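Local coordinates for protein packaging enzyme P4 (Pseudomonas phage phi6, PDB 4BLO) that probably hydrolyses nucleoside triphosphates as a hexameric RecA-like motor to drive RNA into the viral procapsid, at residues 123-128 and 231-236; 200-205 and 240-245. One frame throughout, in Å; residues are numbered along the deposited sequence.

Interaction 1: residues 123-128 and 231-236; sequences ALMGAT and VNPMVD
M125 of strand 120-126 lies against V231, at the end of the adjacent strand, and P233 of the loop that follows. Its CB meets neither residue closely. The first torsion sets CG anti to the carbonyl carbon (chi1 -82°), and there CG comes within 3.5 Å of V231 CG2. SD passes that methyl with no close partner in 231-236 and, the chain being bent at chi2 and chi3, only carries the tip back to it: M125 CE is 3.6 Å from V231 CG2 and 3.8 Å from CG of P233. V231 gives one methyl to two atoms of the same side chain, and its CG2 also touches CB of A123 at 3.9 Å. Beside this apolar patch a bond of 2.9 Å from V231 N to L124 O joins the backbones, with N-H...O at 155°; the donor stands above the carbonyl plane, 43° out of it.

Beyond M125 the two backbones diverge, and side chains keep the contact. G126 O passes CD of P233 and is hydrogen-bonded to K132 NZ, while CG2 of T128 packs against the carboxamide of N232, the two side chains crossing at about a right angle. The backbone angles of G126 leave no room for a CB beside the carbonyl O of M125.

Strand 226-231 runs parallel to strand 120-126, where ASCE P-loop NTPases insert a strand beside the P-loop strand. G126 fits the first glycine of a Walker A motif, A127 lines the ADP pocket, and the N232 side chain, its nearest atom about 5 Å from ADP, is placed consistently with a sensor 1 residue.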
ATOM      1  N   ALA L 123      22.113  21.567  -5.403  1.00 27.60           N
ATOM      2  CA  ALA L 123      22.022  20.137  -5.116  1.00 26.07           C
ATOM      3  C   ALA L 123      23.133  19.376  -5.793  1.00 28.76           C
ATOM      4  O   ALA L 123      23.214  19.322  -7.016  1.00 28.04           O
ATOM      5  CB  ALA L 123      20.657  19.580  -5.529  1.00 25.86           C
ATOM      6  N   LEU L 124      23.995  18.788  -4.977  1.00 26.93           N
ATOM      7  CA  LEU L 124      25.134  18.022  -5.450  1.00 28.84           C
ATOM      8  C   LEU L 124      24.722  16.558  -5.539  1.00 37.61           C
ATOM      9  O   LEU L 124      24.682  15.854  -4.536  1.00 35.63           O
ATOM     10  CB  LEU L 124      26.355  18.264  -4.533  1.00 28.60           C
ATOM     11  CG  LEU L 124      27.670  17.533  -4.752  1.00 32.71           C
ATOM     12  CD1 LEU L 124      28.328  17.954  -6.030  1.00 33.65           C
ATOM     13  CD2 LEU L 124      28.574  17.785  -3.586  1.00 35.49           C
ATOM     14  N   MET L 125      24.378  16.138  -6.782  1.00 39.13           N
ATOM     15  CA  MET L 125      23.907  14.813  -7.196  1.00 40.63           C
ATOM     16  C   MET L 125      25.039  13.871  -7.609  1.00 44.56           C
ATOM     17  O   MET L 125      26.141  14.312  -7.931  1.00 45.72           O
ATOM     18  CB  MET L 125      22.943  14.970  -8.386  1.00 44.00           C
ATOM     19  CG  MET L 125      21.532  15.336  -7.988  1.00 47.60           C
ATOM     20  SD  MET L 125      20.398  14.136  -8.697  1.00 53.25           S
ATOM     21  CE  MET L 125      19.206  14.032  -7.415  1.00 48.99           C
ATOM     22  N   GLY L 126      24.706  12.590  -7.667  1.00 39.41           N
ATOM     23  CA  GLY L 126      25.605  11.531  -8.101  1.00 39.81           C
ATOM     24  C   GLY L 126      25.298  10.185  -7.501  1.00 42.09           C
ATOM     25  O   GLY L 126      24.810  10.100  -6.371  1.00 40.83           O
ATOM     26  N   ALA L 127      25.623   9.105  -8.242  1.00 38.52           N
ATOM     27  CA  ALA L 127      25.505   7.711  -7.799  1.00 37.99           C
ATOM     28  C   ALA L 127      26.471   7.501  -6.628  1.00 42.71           C
ATOM     29  O   ALA L 127      27.264   8.402  -6.366  1.00 44.89           O
ATOM     30  CB  ALA L 127      25.840   6.771  -8.953  1.00 40.15           C
ATOM     31  N   THR L 128      26.402   6.386  -5.889  1.00 37.48           N
ATOM     32  CA  THR L 128      27.333   6.195  -4.774  1.00 37.37           C
ATOM     33  C   THR L 128      28.755   6.036  -5.281  1.00 41.41           C
ATOM     34  O   THR L 128      28.980   5.349  -6.278  1.00 43.02           O
ATOM     35  CB  THR L 128      26.940   5.021  -3.879  1.00 50.54           C
ATOM     36  OG1 THR L 128      26.559   3.888  -4.659  1.00 50.98           O
ATOM     37  CG2 THR L 128      25.860   5.390  -2.891  1.00 50.59           C
ATOM     38  N   VAL L 231      22.785  15.350  -2.410  1.00 32.39           N
ATOM     39  CA  VAL L 231      21.560  14.566  -2.530  1.00 33.04           C
ATOM     40  C   VAL L 231      21.881  13.221  -3.245  1.00 39.73           C
ATOM     41  O   VAL L 231      22.251  13.189  -4.427  1.00 39.60           O
ATOM     42  CB  VAL L 231      20.380  15.390  -3.166  1.00 36.75           C
ATOM     43  CG1 VAL L 231      20.109  16.654  -2.362  1.00 36.25           C
ATOM     44  CG2 VAL L 231      20.644  15.778  -4.609  1.00 37.21           C
ATOM     45  N   ASN L 232      21.836  12.124  -2.463  1.00 37.86           N
ATOM     46  CA  ASN L 232      22.126  10.782  -2.965  1.00 39.32           C
ATOM     47  C   ASN L 232      20.798  10.018  -3.098  1.00 46.35           C
ATOM     48  O   ASN L 232      20.196   9.624  -2.094  1.00 44.20           O
ATOM     49  CB  ASN L 232      23.141  10.036  -2.070  1.00 39.58           C
ATOM     50  CG  ASN L 232      23.798   8.810  -2.710  1.00 64.39           C
ATOM     51  OD1 ASN L 232      23.158   7.965  -3.376  1.00 50.09           O
ATOM     52  ND2 ASN L 232      25.096   8.652  -2.459  1.00 60.25           N
ATOM     53  N   PRO L 233      20.312   9.815  -4.339  1.00 47.34           N
ATOM     54  CA  PRO L 233      19.011   9.137  -4.504  1.00 48.53           C
ATOM     55  C   PRO L 233      19.108   7.622  -4.707  1.00 56.95           C
ATOM     56  O   PRO L 233      20.017   7.142  -5.393  1.00 57.98           O
ATOM     57  CB  PRO L 233      18.431   9.814  -5.749  1.00 50.06           C
ATOM     58  CG  PRO L 233      19.655  10.345  -6.518  1.00 54.41           C
ATOM     59  CD  PRO L 233      20.867  10.259  -5.636  1.00 49.45           C
ATOM     60  N   MET L 234      18.167   6.858  -4.110  1.00 55.76           N
ATOM     61  CA  MET L 234      18.104   5.417  -4.339  1.00 57.71           C
ATOM     62  C   MET L 234      17.387   5.253  -5.678  1.00 63.93           C
ATOM     63  O   MET L 234      16.155   5.133  -5.743  1.00 65.50           O
ATOM     64  CB  MET L 234      17.413   4.667  -3.187  1.00 60.64           C
ATOM     65  CG  MET L 234      18.322   4.287  -2.050  1.00 65.06           C
ATOM     66  SD  MET L 234      19.807   3.355  -2.519  1.00 71.36           S
ATOM     67  CE  MET L 234      21.036   4.681  -2.344  1.00 67.13           C
ATOM     68  N   VAL L 235      18.149   5.427  -6.752  1.00 59.20           N
ATOM     69  CA  VAL L 235      17.604   5.397  -8.093  1.00 59.35           C
ATOM     70  C   VAL L 235      18.534   4.589  -8.983  1.00 63.67           C
ATOM     71  O   VAL L 235      19.754   4.650  -8.819  1.00 62.49           O
ATOM     72  CB  VAL L 235      17.328   6.833  -8.631  1.00 62.73           C
ATOM     73  CG1 VAL L 235      18.603   7.650  -8.828  1.00 61.98           C
ATOM     74  CG2 VAL L 235      16.516   6.798  -9.911  1.00 64.01           C
ATOM     75  N   ASP L 236      17.934   3.806  -9.902  1.00 61.94           N
ATOM     76  CA  ASP L 236      18.612   2.968 -10.885  1.00 63.50           C
ATOM     77  C   ASP L 236      19.620   3.768 -11.704  1.00 66.66           C
ATOM     78  O   ASP L 236      19.393   4.948 -11.977  1.00 64.93           O
ATOM     79  CB  ASP L 236      17.588   2.317 -11.832  1.00 67.08           C
ATOM     80  CG  ASP L 236      16.666   1.302 -11.190  1.00 82.73           C
ATOM     81  OD1 ASP L 236      16.996   0.811 -10.083  1.00 84.76           O
ATOM     82  OD2 ASP L 236      15.610   0.996 -11.793  1.00 90.42           O
TER

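Interaction 2: residues 200-205 and 240-245; sequences ASAGGI and IEYVFG
Y242 and V243, consecutive on helix 240-248, both point toward the turn formed by residues 200-205. The Y242 ring lies beside the backbone of A202 and G203: CE2 is 3.4 Å from A202 O, CD2 is 4.1 Å from G203 CA, and the phenol OH lies 3.9 Å from CB of A202. With CG anti to the backbone N (chi1 174°), the ring starts out from the helix on the side of the turn. V243 uses a single methyl, CG2, which meets G203 O at 3.7 Å and the CG2 of I205 at 4.2 Å. This shell is one of van der Waals contacts.

What shapes the turn lies behind it. I205 O takes two bonds from S201, one from the backbone N at 3.0 Å and one from OG at 2.7 Å, the latter nearly in line with the carbonyl (167°), and this double grip closes residues 201-205 into a loop. At G203 a CB would press on both Y242 and V243, and its positive phi would also set that CB against the preceding carbonyl O. The phenol has its polar partner elsewhere: Y242 OH is hydrogen-bonded to V235 O of a neighbouring subunit, while K239 of the same chain makes a cation-pi contact with the ring.

Y210 of helix 208-222 touches both I205 and V243, so the turn, its following helix and helix 240-248 meet here. The other flank of helix 240-248 lies on the sheet, with F244 against A254 and L256 of strand 253-258, and E241 is salt-bridged to R264 of strand 261-269.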
ATOM      1  N   ALA L 200       6.327   5.928  -4.757  1.00 56.06           N
ATOM      2  CA  ALA L 200       7.382   6.397  -5.665  1.00 54.83           C
ATOM      3  C   ALA L 200       6.793   6.727  -7.033  1.00 58.63           C
ATOM      4  O   ALA L 200       6.050   5.917  -7.601  1.00 58.51           O
ATOM      5  CB  ALA L 200       8.484   5.358  -5.798  1.00 55.82           C
ATOM      6  N   SER L 201       7.089   7.944  -7.534  1.00 53.89           N
ATOM      7  CA  SER L 201       6.605   8.413  -8.829  1.00 53.75           C
ATOM      8  C   SER L 201       7.597   8.019  -9.950  1.00 56.53           C
ATOM      9  O   SER L 201       8.448   7.152  -9.736  1.00 55.18           O
ATOM     10  CB  SER L 201       6.378   9.928  -8.787  1.00 56.41           C
ATOM     11  OG  SER L 201       7.606  10.630  -8.818  1.00 66.07           O
ATOM     12  N   ALA L 202       7.481   8.636 -11.141  1.00 53.73           N
ATOM     13  CA  ALA L 202       8.376   8.385 -12.269  1.00 53.99           C
ATOM     14  C   ALA L 202       9.819   8.803 -11.894  1.00 57.14           C
ATOM     15  O   ALA L 202      10.062   9.915 -11.397  1.00 55.57           O
ATOM     16  CB  ALA L 202       7.886   9.129 -13.502  1.00 55.37           C
ATOM     17  N   GLY L 203      10.745   7.869 -12.076  1.00 54.77           N
ATOM     18  CA  GLY L 203      12.146   8.030 -11.701  1.00 53.55           C
ATOM     19  C   GLY L 203      12.497   7.310 -10.407  1.00 56.51           C
ATOM     20  O   GLY L 203      13.559   7.559  -9.839  1.00 53.71           O
ATOM     21  N   GLY L 204      11.601   6.429  -9.939  1.00 55.56           N
ATOM     22  CA  GLY L 204      11.746   5.617  -8.730  1.00 55.90           C
ATOM     23  C   GLY L 204      11.921   6.402  -7.440  1.00 58.46           C
ATOM     24  O   GLY L 204      12.560   5.928  -6.489  1.00 58.13           O
ATOM     25  N   ILE L 205      11.333   7.600  -7.400  1.00 53.32           N
ATOM     26  CA  ILE L 205      11.435   8.511  -6.265  1.00 51.27           C
ATOM     27  C   ILE L 205      10.112   9.274  -6.074  1.00 53.93           C
ATOM     28  O   ILE L 205       9.470   9.651  -7.058  1.00 55.95           O
ATOM     29  CB  ILE L 205      12.643   9.449  -6.492  1.00 53.39           C
ATOM     30  CG1 ILE L 205      12.931  10.337  -5.277  1.00 52.32           C
ATOM     31  CG2 ILE L 205      12.504  10.252  -7.806  1.00 54.94           C
ATOM     32  CD1 ILE L 205      14.325  10.689  -5.163  1.00 55.90           C
ATOM     33  N   ILE L 240      19.009   8.213 -13.284  1.00 57.85           N
ATOM     34  CA  ILE L 240      19.699   9.337 -12.641  1.00 55.61           C
ATOM     35  C   ILE L 240      19.652  10.624 -13.518  1.00 56.94           C
ATOM     36  O   ILE L 240      19.478  11.718 -12.973  1.00 54.67           O
ATOM     37  CB  ILE L 240      21.148   8.953 -12.216  1.00 58.96           C
ATOM     38  CG1 ILE L 240      21.761   9.979 -11.232  1.00 57.93           C
ATOM     39  CG2 ILE L 240      22.078   8.657 -13.402  1.00 61.92           C
ATOM     40  CD1 ILE L 240      21.524   9.683  -9.755  1.00 63.87           C
ATOM     41  N   GLU L 241      19.797  10.479 -14.855  1.00 53.58           N
ATOM     42  CA  GLU L 241      19.732  11.574 -15.824  1.00 52.96           C
ATOM     43  C   GLU L 241      18.368  12.258 -15.761  1.00 52.11           C
ATOM     44  O   GLU L 241      18.318  13.488 -15.736  1.00 49.74           O
ATOM     45  CB  GLU L 241      20.026  11.068 -17.248  1.00 56.67           C
ATOM     46  CG  GLU L 241      21.516  11.023 -17.559  1.00 68.18           C
ATOM     47  CD  GLU L 241      22.154  12.302 -18.072  1.00 88.78           C
ATOM     48  OE1 GLU L 241      21.451  13.101 -18.733  1.00 89.07           O
ATOM     49  OE2 GLU L 241      23.379  12.463 -17.881  1.00 79.79           O
ATOM     50  N   TYR L 242      17.272  11.465 -15.709  1.00 47.54           N
ATOM     51  CA  TYR L 242      15.905  11.976 -15.609  1.00 45.27           C
ATOM     52  C   TYR L 242      15.740  12.743 -14.300  1.00 42.65           C
ATOM     53  O   TYR L 242      15.272  13.864 -14.341  1.00 41.46           O
ATOM     54  CB  TYR L 242      14.876  10.826 -15.715  1.00 47.56           C
ATOM     55  CG  TYR L 242      13.437  11.239 -15.468  1.00 48.71           C
ATOM     56  CD1 TYR L 242      12.635  11.707 -16.509  1.00 51.25           C
ATOM     57  CD2 TYR L 242      12.870  11.150 -14.198  1.00 47.79           C
ATOM     58  CE1 TYR L 242      11.313  12.100 -16.285  1.00 49.71           C
ATOM     59  CE2 TYR L 242      11.555  11.551 -13.963  1.00 47.97           C
ATOM     60  CZ  TYR L 242      10.780  12.019 -15.011  1.00 53.55           C
ATOM     61  OH  TYR L 242       9.477  12.395 -14.784  1.00 52.54           O
ATOM     62  N   VAL L 243      16.137  12.153 -13.157  1.00 36.73           N
ATOM     63  CA  VAL L 243      16.031  12.746 -11.816  1.00 34.26           C
ATOM     64  C   VAL L 243      16.842  14.054 -11.749  1.00 37.33           C
ATOM     65  O   VAL L 243      16.351  15.036 -11.201  1.00 35.52           O
ATOM     66  CB  VAL L 243      16.433  11.744 -10.694  1.00 37.43           C
ATOM     67  CG1 VAL L 243      16.426  12.404  -9.306  1.00 36.23           C
ATOM     68  CG2 VAL L 243      15.508  10.531 -10.694  1.00 37.36           C
ATOM     69  N   PHE L 244      18.033  14.094 -12.345  1.00 34.21           N
ATOM     70  CA  PHE L 244      18.829  15.316 -12.321  1.00 33.56           C
ATOM     71  C   PHE L 244      18.084  16.448 -13.054  1.00 38.72           C
ATOM     72  O   PHE L 244      17.938  17.545 -12.493  1.00 38.67           O
ATOM     73  CB  PHE L 244      20.241  15.082 -12.907  1.00 35.43           C
ATOM     74  CG  PHE L 244      21.115  16.306 -12.821  1.00 35.84           C
ATOM     75  CD1 PHE L 244      21.710  16.673 -11.620  1.00 37.44           C
ATOM     76  CD2 PHE L 244      21.319  17.112 -13.933  1.00 37.85           C
ATOM     77  CE1 PHE L 244      22.503  17.818 -11.535  1.00 38.74           C
ATOM     78  CE2 PHE L 244      22.116  18.252 -13.850  1.00 41.13           C
ATOM     79  CZ  PHE L 244      22.693  18.609 -12.650  1.00 39.03           C
ATOM     80  N   GLY L 245      17.585  16.147 -14.257  1.00 35.44           N
ATOM     81  CA  GLY L 245      16.826  17.086 -15.078  1.00 35.88           C
ATOM     82  C   GLY L 245      15.655  17.676 -14.322  1.00 39.29           C
ATOM     83  O   GLY L 245      15.344  18.869 -14.450  1.00 40.33           O
TER

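Interaction 2 lies on helix 240-248; interaction 1 joins strand 120-126 to the loop that leads into it. Interaction 1 is buried at the ends of two inner strands of the sheet, beside the nucleotide site, where a backbone bond accompanies close apolar packing; interaction 2 is partly buried, a turn leaning on a helix through van der Waals contact alone. Their centres are about 10 Å apart, and V243 is the bridge: its CG1 lies 3.7 Å from M125 CE, while its CG2 meets the turn. V235 and D236 of one subunit meet Y242 and A202 of the next, so the two contacts face each other across the subunit interface.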